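Local structure of putative SAM-dependent O-methyltranferase (4YMG) at residues P43-M48 / G73-Y78; S79-Y84 / K112-G117; I141-N146 / G167-D172. The protein probably transfers a methyl group from S-adenosylmethionine to oxygen atoms of acceptor substrates, as a member of the cation-dependent O-methyltransferase family. All coordinates share one frame; numbering follows the deposited sequence.

Contact 1. Residues P43-M48 / G73-Y78. With SAM (S-adenosylmethionine), chain H; PO4 (phosphate ion), chain I.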
loop_
_atom_site.group_PDB
_atom_site.type_symbol
_atom_site.label_atom_id
_atom_site.label_comp_id
_atom_site.label_asym_id
_atom_site.label_seq_id
_atom_site.Cartn_x
_atom_site.Cartn_y
_atom_site.Cartn_z
ATOM N N PRO B 43 25.984 -6.415 -11.526
ATOM C CA PRO B 43 24.974 -7.201 -12.252
ATOM C C PRO B 43 24.380 -8.362 -11.452
ATOM O O PRO B 43 25.066 -8.984 -10.628
ATOM C CB PRO B 43 25.743 -7.722 -13.477
ATOM C CG PRO B 43 27.183 -7.679 -13.084
ATOM C CD PRO B 43 27.323 -6.525 -12.137
ATOM N N ASP B 44 23.096 -8.622 -11.705
ATOM C CA ASP B 44 22.343 -9.713 -11.085
ATOM C C ASP B 44 22.566 -9.858 -9.579
ATOM O O ASP B 44 22.544 -10.973 -9.048
ATOM C CB ASP B 44 22.679 -11.033 -11.776
ATOM C CG ASP B 44 22.780 -10.886 -13.277
ATOM O OD1 ASP B 44 21.727 -10.688 -13.925
ATOM O OD2 ASP B 44 23.910 -10.963 -13.804
ATOM N N ALA B 45 22.786 -8.734 -8.899
ATOM C CA ALA B 45 22.926 -8.739 -7.448
ATOM C C ALA B 45 21.612 -9.138 -6.782
ATOM O O ALA B 45 21.619 -9.625 -5.640
ATOM C CB ALA B 45 23.376 -7.378 -6.945
ATOM N N ASP B 46 20.496 -8.909 -7.484
ATOM C CA ASP B 46 19.179 -9.328 -6.999
ATOM C C ASP B 46 18.814 -8.505 -5.740
ATOM O O ASP B 46 18.170 -9.019 -4.818
ATOM C CB ASP B 46 19.200 -10.857 -6.733
ATOM C CG ASP B 46 17.835 -11.449 -6.394
ATOM O OD1 ASP B 46 16.810 -10.986 -6.933
ATOM O OD2 ASP B 46 17.807 -12.409 -5.587
ATOM N N LYS B 47 19.207 -7.223 -5.720
ATOM C CA LYS B 47 19.083 -6.401 -4.502
ATOM C C LYS B 47 18.358 -5.056 -4.647
ATOM O O LYS B 47 17.667 -4.625 -3.730
ATOM C CB LYS B 47 20.465 -6.120 -3.908
ATOM C CG LYS B 47 21.081 -7.298 -3.181
ATOM C CD LYS B 47 22.335 -6.909 -2.422
ATOM C CE LYS B 47 23.087 -8.152 -1.970
ATOM N NZ LYS B 47 24.147 -7.853 -0.970
ATOM N N MET B 48 18.523 -4.364 -5.765
ATOM C CA MET B 48 17.948 -3.023 -5.842
ATOM C C MET B 48 16.433 -3.100 -6.093
ATOM O O MET B 48 15.931 -4.078 -6.652
ATOM C CB MET B 48 18.648 -2.188 -6.922
ATOM C CG MET B 48 18.520 -0.691 -6.710
ATOM S SD MET B 48 19.220 0.306 -8.030
ATOM C CE MET B 48 19.116 -0.868 -9.361
ATOM N N GLY B 73 19.820 -0.034 4.964
ATOM C CA GLY B 73 20.303 -0.785 3.832
ATOM C C GLY B 73 20.411 0.032 2.579
ATOM O O GLY B 73 19.650 -0.096 1.694
ATOM N N CYS B 74 21.379 0.912 2.543
ATOM C CA CYS B 74 21.512 1.920 1.519
ATOM C C CYS B 74 21.793 1.356 0.124
ATOM O O CYS B 74 21.308 1.841 -0.829
ATOM C CB CYS B 74 22.615 2.879 1.878
ATOM S SG CYS B 74 22.724 4.326 0.855
ATOM N N TYR B 75 22.560 0.292 0.061
ATOM C CA TYR B 75 23.080 -0.286 -1.178
ATOM C C TYR B 75 23.783 0.793 -2.019
ATOM O O TYR B 75 24.809 1.326 -1.593
ATOM C CB TYR B 75 21.964 -0.986 -1.975
ATOM C CG TYR B 75 22.495 -1.900 -3.075
ATOM C CD1 TYR B 75 23.393 -2.925 -2.775
ATOM C CD2 TYR B 75 22.094 -1.742 -4.402
ATOM C CE1 TYR B 75 23.884 -3.763 -3.757
ATOM C CE2 TYR B 75 22.577 -2.582 -5.405
ATOM C CZ TYR B 75 23.467 -3.595 -5.070
ATOM O OH TYR B 75 23.961 -4.429 -6.040
ATOM N N SER B 76 23.235 1.124 -3.188
ATOM C CA SER B 76 23.861 2.116 -4.067
ATOM C C SER B 76 23.264 3.503 -3.881
ATOM O O SER B 76 23.697 4.463 -4.522
ATOM C CB SER B 76 23.737 1.705 -5.542
ATOM O OG SER B 76 22.419 1.906 -6.025
ATOM N N GLY B 77 22.258 3.599 -3.018
ATOM C CA GLY B 77 21.677 4.884 -2.670
ATOM C C GLY B 77 20.404 5.195 -3.430
ATOM O O GLY B 77 19.881 6.307 -3.344
ATOM N N TYR B 78 19.902 4.209 -4.165
ATOM C CA TYR B 78 18.711 4.394 -4.990
ATOM C C TYR B 78 17.486 4.829 -4.184
ATOM O O TYR B 78 16.846 5.824 -4.522
ATOM C CB TYR B 78 18.386 3.105 -5.752
ATOM C CG TYR B 78 17.062 3.139 -6.496
ATOM C CD1 TYR B 78 16.896 3.927 -7.630
ATOM C CD2 TYR B 78 15.991 2.362 -6.082
ATOM C CE1 TYR B 78 15.688 3.949 -8.325
ATOM C CE2 TYR B 78 14.782 2.374 -6.764
ATOM C CZ TYR B 78 14.639 3.171 -7.887
ATOM O OH TYR B 78 13.439 3.184 -8.556
HETATM N N SAM H . 17.380 0.110 -0.104
HETATM C CA SAM H . 18.073 -0.231 -1.350
HETATM C C SAM H . 17.249 0.075 -2.601
HETATM O O SAM H . 16.022 0.249 -2.549
HETATM O OXT SAM H . 17.819 0.133 -3.694
HETATM C CB SAM H . 18.505 -1.691 -1.417
HETATM C CG SAM H . 18.877 -2.362 -0.099
HETATM S SD SAM H . 19.766 -3.918 -0.380
HETATM C CE SAM H . 18.360 -5.044 -0.627
HETATM C "C5'" SAM H . 20.288 -4.398 1.300
HETATM C "C4'" SAM H . 21.494 -3.588 1.754
HETATM O "O4'" SAM H . 21.697 -3.776 3.142
HETATM C "C3'" SAM H . 22.769 -4.057 1.056
HETATM O "O3'" SAM H . 23.401 -2.944 0.470
HETATM C "C2'" SAM H . 23.630 -4.644 2.165
HETATM O "O2'" SAM H . 25.003 -4.375 1.995
HETATM C "C1'" SAM H . 23.070 -3.956 3.402
HETATM N N9 SAM H . 23.240 -4.735 4.636
HETATM C C8 SAM H . 23.062 -6.087 4.836
HETATM N N7 SAM H . 23.321 -6.363 6.142
HETATM C C5 SAM H . 23.637 -5.200 6.775
HETATM C C6 SAM H . 23.991 -4.886 8.084
HETATM N N6 SAM H . 24.060 -5.833 9.015
HETATM N N1 SAM H . 24.266 -3.573 8.418
HETATM C C2 SAM H . 24.213 -2.581 7.466
HETATM N N3 SAM H . 23.865 -2.887 6.168
HETATM C C4 SAM H . 23.574 -4.172 5.835
HETATM P P PO4 I . 21.632 -8.527 1.729
HETATM O O1 PO4 I . 20.479 -7.747 1.146
HETATM O O2 PO4 I . 21.282 -9.017 3.119
HETATM O O3 PO4 I . 21.946 -9.702 0.828
HETATM O O4 PO4 I . 22.869 -7.668 1.848
#
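Lys-47 and Tyr-75 cross at about a right angle, the aliphatic stem of the lysine passing over one face of the aromatic ring. Lys-47 CB stands 4.2 Å from the centroid of the Tyr-75 ring and 15° off its normal, a CH-pi contact displaced toward the rim. Farther along, Lys-47 CD settles 3.8 Å from Tyr-75 CE1. With CG anti to the carbonyl carbon (chi1 -75°) and the chain extended beyond it, the lysine runs past the ring and lets NZ donate to O4 of a phosphate ion at 3.1 Å, and weakly to O3. That ion probably came from the crystallisation liquor. At the phenol end, Ala-45 CB fits closely against Tyr-75 OH, whereas O3' of S-adenosylmethionine lies in the ring plane at the edge, 3.2 Å from Tyr-75 CD1. Replacing Tyr-75 by an alanine would probably open a gap between the ribose and Lys-47, whose stem would lose the ring that steadies it.

Met-48 builds a second crossing at a right angle. Its chain, extended to SD, brings the sulfur obliquely to Tyr-78, 4.5 Å from the ring centroid, in a Met-aromatic contact. On the way, Met-48 CG passes 3.2 Å from the cofactor's OXT. Tyr-78 OH is tied to Ser-50 O, which fixes the far end of that ring.

Behind these side chains, a type II' beta turn from Cys-74 to Gly-77 sets Tyr-75 against the cofactor, and Gly-73 O accepts a hydrogen bond of 2.9 Å from its amino N. This is the glycine-containing loop after the first strand of a Rossmann-like methyltransferase, the signature of a class I S-adenosylmethionine site.

Contact 2. Residues S79-Y84 / K112-G117. With SAM (S-adenosylmethionine), chain H.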
loop_
_atom_site.group_PDB
_atom_site.type_symbol
_atom_site.label_atom_id
_atom_site.label_comp_id
_atom_site.label_asym_id
_atom_site.label_seq_id
_atom_site.Cartn_x
_atom_site.Cartn_y
_atom_site.Cartn_z
ATOM N N SER B 79 17.155 4.088 -3.132
ATOM C CA SER B 79 15.974 4.433 -2.337
ATOM C C SER B 79 16.220 5.734 -1.573
ATOM O O SER B 79 15.309 6.545 -1.426
ATOM C CB SER B 79 15.591 3.289 -1.377
ATOM O OG SER B 79 16.680 2.897 -0.551
ATOM N N ALA B 80 17.451 5.941 -1.106
ATOM C CA ALA B 80 17.802 7.207 -0.450
ATOM C C ALA B 80 17.514 8.409 -1.364
ATOM O O ALA B 80 16.988 9.423 -0.926
ATOM C CB ALA B 80 19.262 7.204 -0.027
ATOM N N LEU B 81 17.865 8.285 -2.636
ATOM C CA LEU B 81 17.620 9.350 -3.595
ATOM C C LEU B 81 16.117 9.536 -3.835
ATOM O O LEU B 81 15.636 10.667 -4.024
ATOM C CB LEU B 81 18.348 9.055 -4.910
ATOM C CG LEU B 81 19.877 9.159 -4.863
ATOM C CD1 LEU B 81 20.486 8.649 -6.179
ATOM C CD2 LEU B 81 20.306 10.595 -4.591
ATOM N N ALA B 82 15.377 8.433 -3.832
ATOM C CA ALA B 82 13.922 8.509 -3.933
ATOM C C ALA B 82 13.336 9.301 -2.755
ATOM O O ALA B 82 12.495 10.176 -2.949
ATOM C CB ALA B 82 13.311 7.108 -3.990
ATOM N N TRP B 83 13.775 8.993 -1.537
ATOM C CA TRP B 83 13.278 9.718 -0.361
ATOM C C TRP B 83 13.645 11.193 -0.478
ATOM O O TRP B 83 12.843 12.072 -0.141
ATOM C CB TRP B 83 13.842 9.146 0.952
ATOM C CG TRP B 83 13.542 7.677 1.205
ATOM C CD1 TRP B 83 14.456 6.695 1.486
ATOM C CD2 TRP B 83 12.250 7.036 1.218
ATOM N NE1 TRP B 83 13.820 5.488 1.665
ATOM C CE2 TRP B 83 12.469 5.668 1.508
ATOM C CE3 TRP B 83 10.938 7.481 1.008
ATOM C CZ2 TRP B 83 11.424 4.742 1.588
ATOM C CZ3 TRP B 83 9.896 6.554 1.080
ATOM C CH2 TRP B 83 10.146 5.204 1.369
ATOM N N TYR B 84 14.856 11.450 -0.973
ATOM C CA TYR B 84 15.320 12.814 -1.201
ATOM C C TYR B 84 14.365 13.554 -2.136
ATOM O O TYR B 84 13.933 14.667 -1.839
ATOM C CB TYR B 84 16.747 12.815 -1.770
ATOM C CG TYR B 84 17.324 14.198 -1.985
ATOM C CD1 TYR B 84 18.052 14.833 -0.986
ATOM C CD2 TYR B 84 17.141 14.870 -3.187
ATOM C CE1 TYR B 84 18.577 16.101 -1.171
ATOM C CE2 TYR B 84 17.661 16.146 -3.383
ATOM C CZ TYR B 84 18.379 16.755 -2.372
ATOM O OH TYR B 84 18.902 18.018 -2.559
ATOM N N LYS B 112 27.344 12.457 -4.124
ATOM C CA LYS B 112 28.131 13.589 -4.603
ATOM C C LYS B 112 27.712 13.995 -6.013
ATOM O O LYS B 112 27.606 15.182 -6.322
ATOM C CB LYS B 112 29.625 13.263 -4.590
ATOM C CG LYS B 112 30.476 14.328 -5.264
ATOM C CD LYS B 112 31.959 14.008 -5.207
ATOM C CE LYS B 112 32.729 14.891 -6.181
ATOM N NZ LYS B 112 34.181 14.984 -5.856
ATOM N N LYS B 113 27.473 13.009 -6.867
ATOM C CA LYS B 113 27.104 13.294 -8.246
ATOM C C LYS B 113 25.809 14.090 -8.331
ATOM O O LYS B 113 25.714 15.049 -9.097
ATOM C CB LYS B 113 26.960 12.008 -9.054
ATOM C CG LYS B 113 26.551 12.266 -10.492
ATOM C CD LYS B 113 26.269 10.992 -11.259
ATOM C CE LYS B 113 26.050 11.307 -12.732
ATOM N NZ LYS B 113 26.668 10.286 -13.630
ATOM N N TYR B 114 24.817 13.692 -7.540
ATOM C CA TYR B 114 23.485 14.270 -7.670
ATOM C C TYR B 114 23.236 15.431 -6.709
ATOM O O TYR B 114 22.158 16.026 -6.717
ATOM C CB TYR B 114 22.433 13.171 -7.496
ATOM C CG TYR B 114 22.548 12.147 -8.599
ATOM C CD1 TYR B 114 22.252 12.490 -9.914
ATOM C CD2 TYR B 114 22.987 10.852 -8.341
ATOM C CE1 TYR B 114 22.367 11.573 -10.941
ATOM C CE2 TYR B 114 23.112 9.924 -9.363
ATOM C CZ TYR B 114 22.797 10.294 -10.663
ATOM O OH TYR B 114 22.909 9.387 -11.690
ATOM N N GLY B 115 24.243 15.758 -5.902
ATOM C CA GLY B 115 24.214 16.947 -5.069
ATOM C C GLY B 115 23.260 16.886 -3.893
ATOM O O GLY B 115 22.705 17.906 -3.486
ATOM N N VAL B 116 23.080 15.698 -3.332
ATOM C CA VAL B 116 22.114 15.508 -2.252
ATOM C C VAL B 116 22.752 15.518 -0.866
ATOM O O VAL B 116 22.138 15.071 0.106
ATOM C CB VAL B 116 21.335 14.184 -2.420
ATOM C CG1 VAL B 116 20.535 14.203 -3.710
ATOM C CG2 VAL B 116 22.283 13.004 -2.400
ATOM N N GLY B 117 23.969 16.044 -0.764
ATOM C CA GLY B 117 24.695 16.005 0.495
ATOM C C GLY B 117 24.142 16.922 1.569
ATOM O O GLY B 117 24.536 16.831 2.727
HETATM N N SAM H . 17.380 0.110 -0.104
HETATM C CA SAM H . 18.073 -0.231 -1.350
HETATM C C SAM H . 17.249 0.075 -2.601
HETATM O O SAM H . 16.022 0.249 -2.549
HETATM O OXT SAM H . 17.819 0.133 -3.694
HETATM C CB SAM H . 18.505 -1.691 -1.417
HETATM C CG SAM H . 18.877 -2.362 -0.099
HETATM S SD SAM H . 19.766 -3.918 -0.380
HETATM C CE SAM H . 18.360 -5.044 -0.627
HETATM C "C5'" SAM H . 20.288 -4.398 1.300
HETATM C "C4'" SAM H . 21.494 -3.588 1.754
HETATM O "O4'" SAM H . 21.697 -3.776 3.142
HETATM C "C3'" SAM H . 22.769 -4.057 1.056
HETATM O "O3'" SAM H . 23.401 -2.944 0.470
HETATM C "C2'" SAM H . 23.630 -4.644 2.165
HETATM O "O2'" SAM H . 25.003 -4.375 1.995
HETATM C "C1'" SAM H . 23.070 -3.956 3.402
HETATM N N9 SAM H . 23.240 -4.735 4.636
HETATM C C8 SAM H . 23.062 -6.087 4.836
HETATM N N7 SAM H . 23.321 -6.363 6.142
HETATM C C5 SAM H . 23.637 -5.200 6.775
HETATM C C6 SAM H . 23.991 -4.886 8.084
HETATM N N6 SAM H . 24.060 -5.833 9.015
HETATM N N1 SAM H . 24.266 -3.573 8.418
HETATM C C2 SAM H . 24.213 -2.581 7.466
HETATM N N3 SAM H . 23.865 -2.887 6.168
HETATM C C4 SAM H . 23.574 -4.172 5.835
#
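Tyr-84 lays its ring on Val-116, and its course shows how a short helix can be fastened to the end of the next. From CB the side chain leaves helix 78-86 with CG anti to the backbone N (chi1 -178°), a setting that carries the ring toward the turn at 115-117. Tyr-84 CG meets Val-116 CG1 at 3.6 Å. The two sides of the ring then divide the valine between them: CD1 and CE1 lie nearest to its CB, while CD2 and CE2 touch CG1, Tyr-84 CE2 at 3.5 Å. That methyl sits almost exactly over the middle of the ring, 3.3 Å from the Tyr-84 centroid and only 6° off the normal, a tight CH-pi contact. At the tip, Tyr-84 OH comes no nearer than 3.9 Å to Gly-115 O and hydrogen-bonds instead to Asp-118 OD1; the ring also makes a cation-pi contact with Arg-119.

One helical turn earlier, Leu-81 divides its two methyls. Its CD2 packs 3.7 Å from Val-116 CG1 and also touches CG2, whereas CD1 approaches the Tyr-114 ring obliquely, 4.0 Å from CD2 of that residue. Val-116 is therefore wedged between a leucine branch and a phenol face. Gly-115, with its positive phi, turns the chain out of helix 101-114 and sends the valine back inward. Phe-111, one turn before Tyr-114, touches both Leu-81 and Val-116 and extends the apolar patch.

No hydrogen bond crosses between the two segments; apolar and CH-pi packing makes the contact. It joins helix 78-86 to the C-terminal end of helix 101-114, the consecutive helices of the beta-alpha-beta crossovers that link strands 68-72, 93-98 and 120-124 in the Rossmann-like fold.

Contact 3. Residues I141-N146 / G167-D172. With SAM (S-adenosylmethionine), chain H.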
loop_
_atom_site.group_PDB
_atom_site.type_symbol
_atom_site.label_atom_id
_atom_site.label_comp_id
_atom_site.label_asym_id
_atom_site.label_seq_id
_atom_site.Cartn_x
_atom_site.Cartn_y
_atom_site.Cartn_z
ATOM N N ILE B 141 10.445 5.160 8.503
ATOM C CA ILE B 141 11.593 4.285 8.586
ATOM C C ILE B 141 11.417 3.160 7.577
ATOM O O ILE B 141 10.409 2.445 7.597
ATOM C CB ILE B 141 11.775 3.695 10.008
ATOM C CG1 ILE B 141 11.898 4.817 11.053
ATOM C CG2 ILE B 141 12.977 2.741 10.045
ATOM C CD1 ILE B 141 11.927 4.300 12.505
ATOM N N PHE B 142 12.410 3.003 6.714
ATOM C CA PHE B 142 12.398 1.975 5.673
ATOM C C PHE B 142 13.422 0.900 6.015
ATOM O O PHE B 142 14.625 1.153 6.002
ATOM C CB PHE B 142 12.706 2.612 4.314
ATOM C CG PHE B 142 12.632 1.657 3.137
ATOM C CD1 PHE B 142 11.515 0.870 2.928
ATOM C CD2 PHE B 142 13.664 1.612 2.203
ATOM C CE1 PHE B 142 11.446 0.019 1.822
ATOM C CE2 PHE B 142 13.600 0.770 1.103
ATOM C CZ PHE B 142 12.490 -0.030 0.913
ATOM N N VAL B 143 12.949 -0.297 6.333
ATOM C CA VAL B 143 13.846 -1.383 6.719
ATOM C C VAL B 143 14.065 -2.273 5.510
ATOM O O VAL B 143 13.140 -2.936 5.057
ATOM C CB VAL B 143 13.268 -2.221 7.887
ATOM C CG1 VAL B 143 14.178 -3.435 8.195
ATOM C CG2 VAL B 143 13.071 -1.340 9.115
ATOM N N ASP B 144 15.288 -2.287 4.991
ATOM C CA ASP B 144 15.546 -2.969 3.732
ATOM C C ASP B 144 16.969 -3.543 3.683
ATOM O O ASP B 144 17.640 -3.475 2.655
ATOM C CB ASP B 144 15.304 -1.992 2.576
ATOM C CG ASP B 144 15.274 -2.669 1.219
ATOM O OD1 ASP B 144 14.928 -3.868 1.159
ATOM O OD2 ASP B 144 15.615 -1.989 0.221
ATOM N N ALA B 145 17.420 -4.099 4.806
ATOM C CA ALA B 145 18.770 -4.628 4.929
ATOM C C ALA B 145 18.762 -6.161 5.071
ATOM O O ALA B 145 17.981 -6.842 4.399
ATOM C CB ALA B 145 19.477 -3.977 6.113
ATOM N N ASN B 146 19.626 -6.711 5.925
ATOM C CA ASN B 146 19.675 -8.165 6.074
ATOM C C ASN B 146 18.383 -8.698 6.695
ATOM O O ASN B 146 17.971 -8.270 7.780
ATOM C CB ASN B 146 20.893 -8.603 6.902
ATOM C CG ASN B 146 20.988 -7.891 8.244
ATOM O OD1 ASN B 146 20.976 -6.660 8.314
ATOM N ND2 ASN B 146 21.075 -8.672 9.321
ATOM N N GLY B 167 4.494 8.379 12.975
ATOM C CA GLY B 167 5.320 7.728 11.976
ATOM C C GLY B 167 4.867 6.358 11.535
ATOM O O GLY B 167 3.894 5.800 12.050
ATOM N N ILE B 168 5.592 5.809 10.569
ATOM C CA ILE B 168 5.354 4.454 10.104
ATOM C C ILE B 168 6.696 3.780 9.833
ATOM O O ILE B 168 7.673 4.439 9.437
ATOM C CB ILE B 168 4.468 4.435 8.815
ATOM C CG1 ILE B 168 3.953 3.022 8.519
ATOM C CG2 ILE B 168 5.236 5.001 7.621
ATOM C CD1 ILE B 168 2.851 2.962 7.437
ATOM N N ILE B 169 6.757 2.479 10.096
ATOM C CA ILE B 169 7.873 1.669 9.637
ATOM C C ILE B 169 7.397 0.866 8.439
ATOM O O ILE B 169 6.333 0.236 8.491
ATOM C CB ILE B 169 8.393 0.695 10.706
ATOM C CG1 ILE B 169 8.696 1.426 12.019
ATOM C CG2 ILE B 169 9.626 -0.048 10.193
ATOM C CD1 ILE B 169 8.894 0.475 13.187
ATOM N N LEU B 170 8.176 0.888 7.365
ATOM C CA LEU B 170 7.899 0.037 6.206
ATOM C C LEU B 170 9.031 -0.976 6.065
ATOM O O LEU B 170 10.185 -0.589 5.876
ATOM C CB LEU B 170 7.764 0.884 4.927
ATOM C CG LEU B 170 6.801 2.078 4.970
ATOM C CD1 LEU B 170 7.015 3.030 3.768
ATOM C CD2 LEU B 170 5.341 1.616 5.005
ATOM N N CYS B 171 8.710 -2.267 6.177
ATOM C CA CYS B 171 9.716 -3.333 6.056
ATOM C C CYS B 171 9.587 -4.013 4.692
ATOM O O CYS B 171 8.502 -4.436 4.324
ATOM C CB CYS B 171 9.547 -4.366 7.169
ATOM S SG CYS B 171 9.548 -3.599 8.833
ATOM N N ASP B 172 10.691 -4.110 3.961
ATOM C CA ASP B 172 10.645 -4.567 2.561
ATOM C C ASP B 172 10.981 -6.063 2.449
ATOM O O ASP B 172 11.624 -6.618 3.341
ATOM C CB ASP B 172 11.617 -3.727 1.716
ATOM C CG ASP B 172 11.267 -3.724 0.246
ATOM O OD1 ASP B 172 10.066 -3.728 -0.073
ATOM O OD2 ASP B 172 12.198 -3.724 -0.586
HETATM N N SAM H . 17.380 0.110 -0.104
HETATM C CA SAM H . 18.073 -0.231 -1.350
HETATM C C SAM H . 17.249 0.075 -2.601
HETATM O O SAM H . 16.022 0.249 -2.549
HETATM O OXT SAM H . 17.819 0.133 -3.694
HETATM C CB SAM H . 18.505 -1.691 -1.417
HETATM C CG SAM H . 18.877 -2.362 -0.099
HETATM S SD SAM H . 19.766 -3.918 -0.380
HETATM C CE SAM H . 18.360 -5.044 -0.627
HETATM C "C5'" SAM H . 20.288 -4.398 1.300
HETATM C "C4'" SAM H . 21.494 -3.588 1.754
HETATM O "O4'" SAM H . 21.697 -3.776 3.142
HETATM C "C3'" SAM H . 22.769 -4.057 1.056
HETATM O "O3'" SAM H . 23.401 -2.944 0.470
HETATM C "C2'" SAM H . 23.630 -4.644 2.165
HETATM O "O2'" SAM H . 25.003 -4.375 1.995
HETATM C "C1'" SAM H . 23.070 -3.956 3.402
HETATM N N9 SAM H . 23.240 -4.735 4.636
HETATM C C8 SAM H . 23.062 -6.087 4.836
HETATM N N7 SAM H . 23.321 -6.363 6.142
HETATM C C5 SAM H . 23.637 -5.200 6.775
HETATM C C6 SAM H . 23.991 -4.886 8.084
HETATM N N6 SAM H . 24.060 -5.833 9.015
HETATM N N1 SAM H . 24.266 -3.573 8.418
HETATM C C2 SAM H . 24.213 -2.581 7.466
HETATM N N3 SAM H . 23.865 -2.887 6.168
HETATM C C4 SAM H . 23.574 -4.172 5.835
HETATM O O HOH W 1 14.524 -3.093 -1.798
#
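Leu-170 N donates to Ile-141 O at 2.7 Å in the shortest of four backbone bonds that join parallel neighbours of the Rossmann-like sheet. The others run from Ile-141 N to Ile-168 O, from Val-143 N to Leu-170 O and from Asp-172 N to Val-143 O, all nearly straight. The strand axes diverge by only 18°.

Where the strands end, two carboxylates lie side by side and point the same way, their planes 73° apart. Asp-144 OD1 and Asp-172 OD2, both acceptors, stand 3.2 Å from each other. A water lies between the pair and donates to Asp-172 OD2 at 2.7 Å; its very short approach to Asp-144 OD2 is better treated as doubtful. Asp-144 OD2 also accepts a hydrogen bond from the amino N of S-adenosylmethionine at 2.8 Å. Cation-dependent relatives hold a divalent metal ion near such strand ends, and the water here probably lies in the corresponding region. Beyond the strand, Asn-146 reaches the adenine, OD1 lying 3.2 Å from the cofactor's N7 while hydrogen-bonded to Tyr-153 OH.

The Phe-142 ring packs obliquely on Asp-172. Its CG, anti to the backbone N (chi1 -176°), carries the ring toward the end of the neighbouring strand, where CE1 rests 3.8 Å from Asp-172 CB. Ile-141, Val-143 and Ile-169 face helix 150-159 on the other side of the sheet, while Cys-171 meets Ile-231 of the adjacent strand 228-233. There the packing includes two methyls, Val-143 CG2 and Ile-169 CG2, 3.8 Å apart.

How the contacts relate
All three contacts reach the amino N of S-adenosylmethionine: contact 1 through Gly-73, contact 3 through Asp-144, and contact 2 through Ser-79 alone, whose OG accepts a hydrogen bond from that N at 2.9 Å. The Leu-81/Val-116 packing of contact 2 lies off the site, the Leu-81 side chain about 11 Å from that of Tyr-75. Centres are about 15 Å apart for contacts 1 and 2, and for 1 and 3, and about 18 Å for 2 and 3. Contact 1 passes straight into contact 2 along the chain at Tyr-78 and Ser-79. Contact 3 touches both: Gly-73 CA packs 4.0 Å from Ala-145 CB, and Trp-83 meets Phe-142 edge-to-face, its CZ2 lying 3.7 Å from Phe-142 CG.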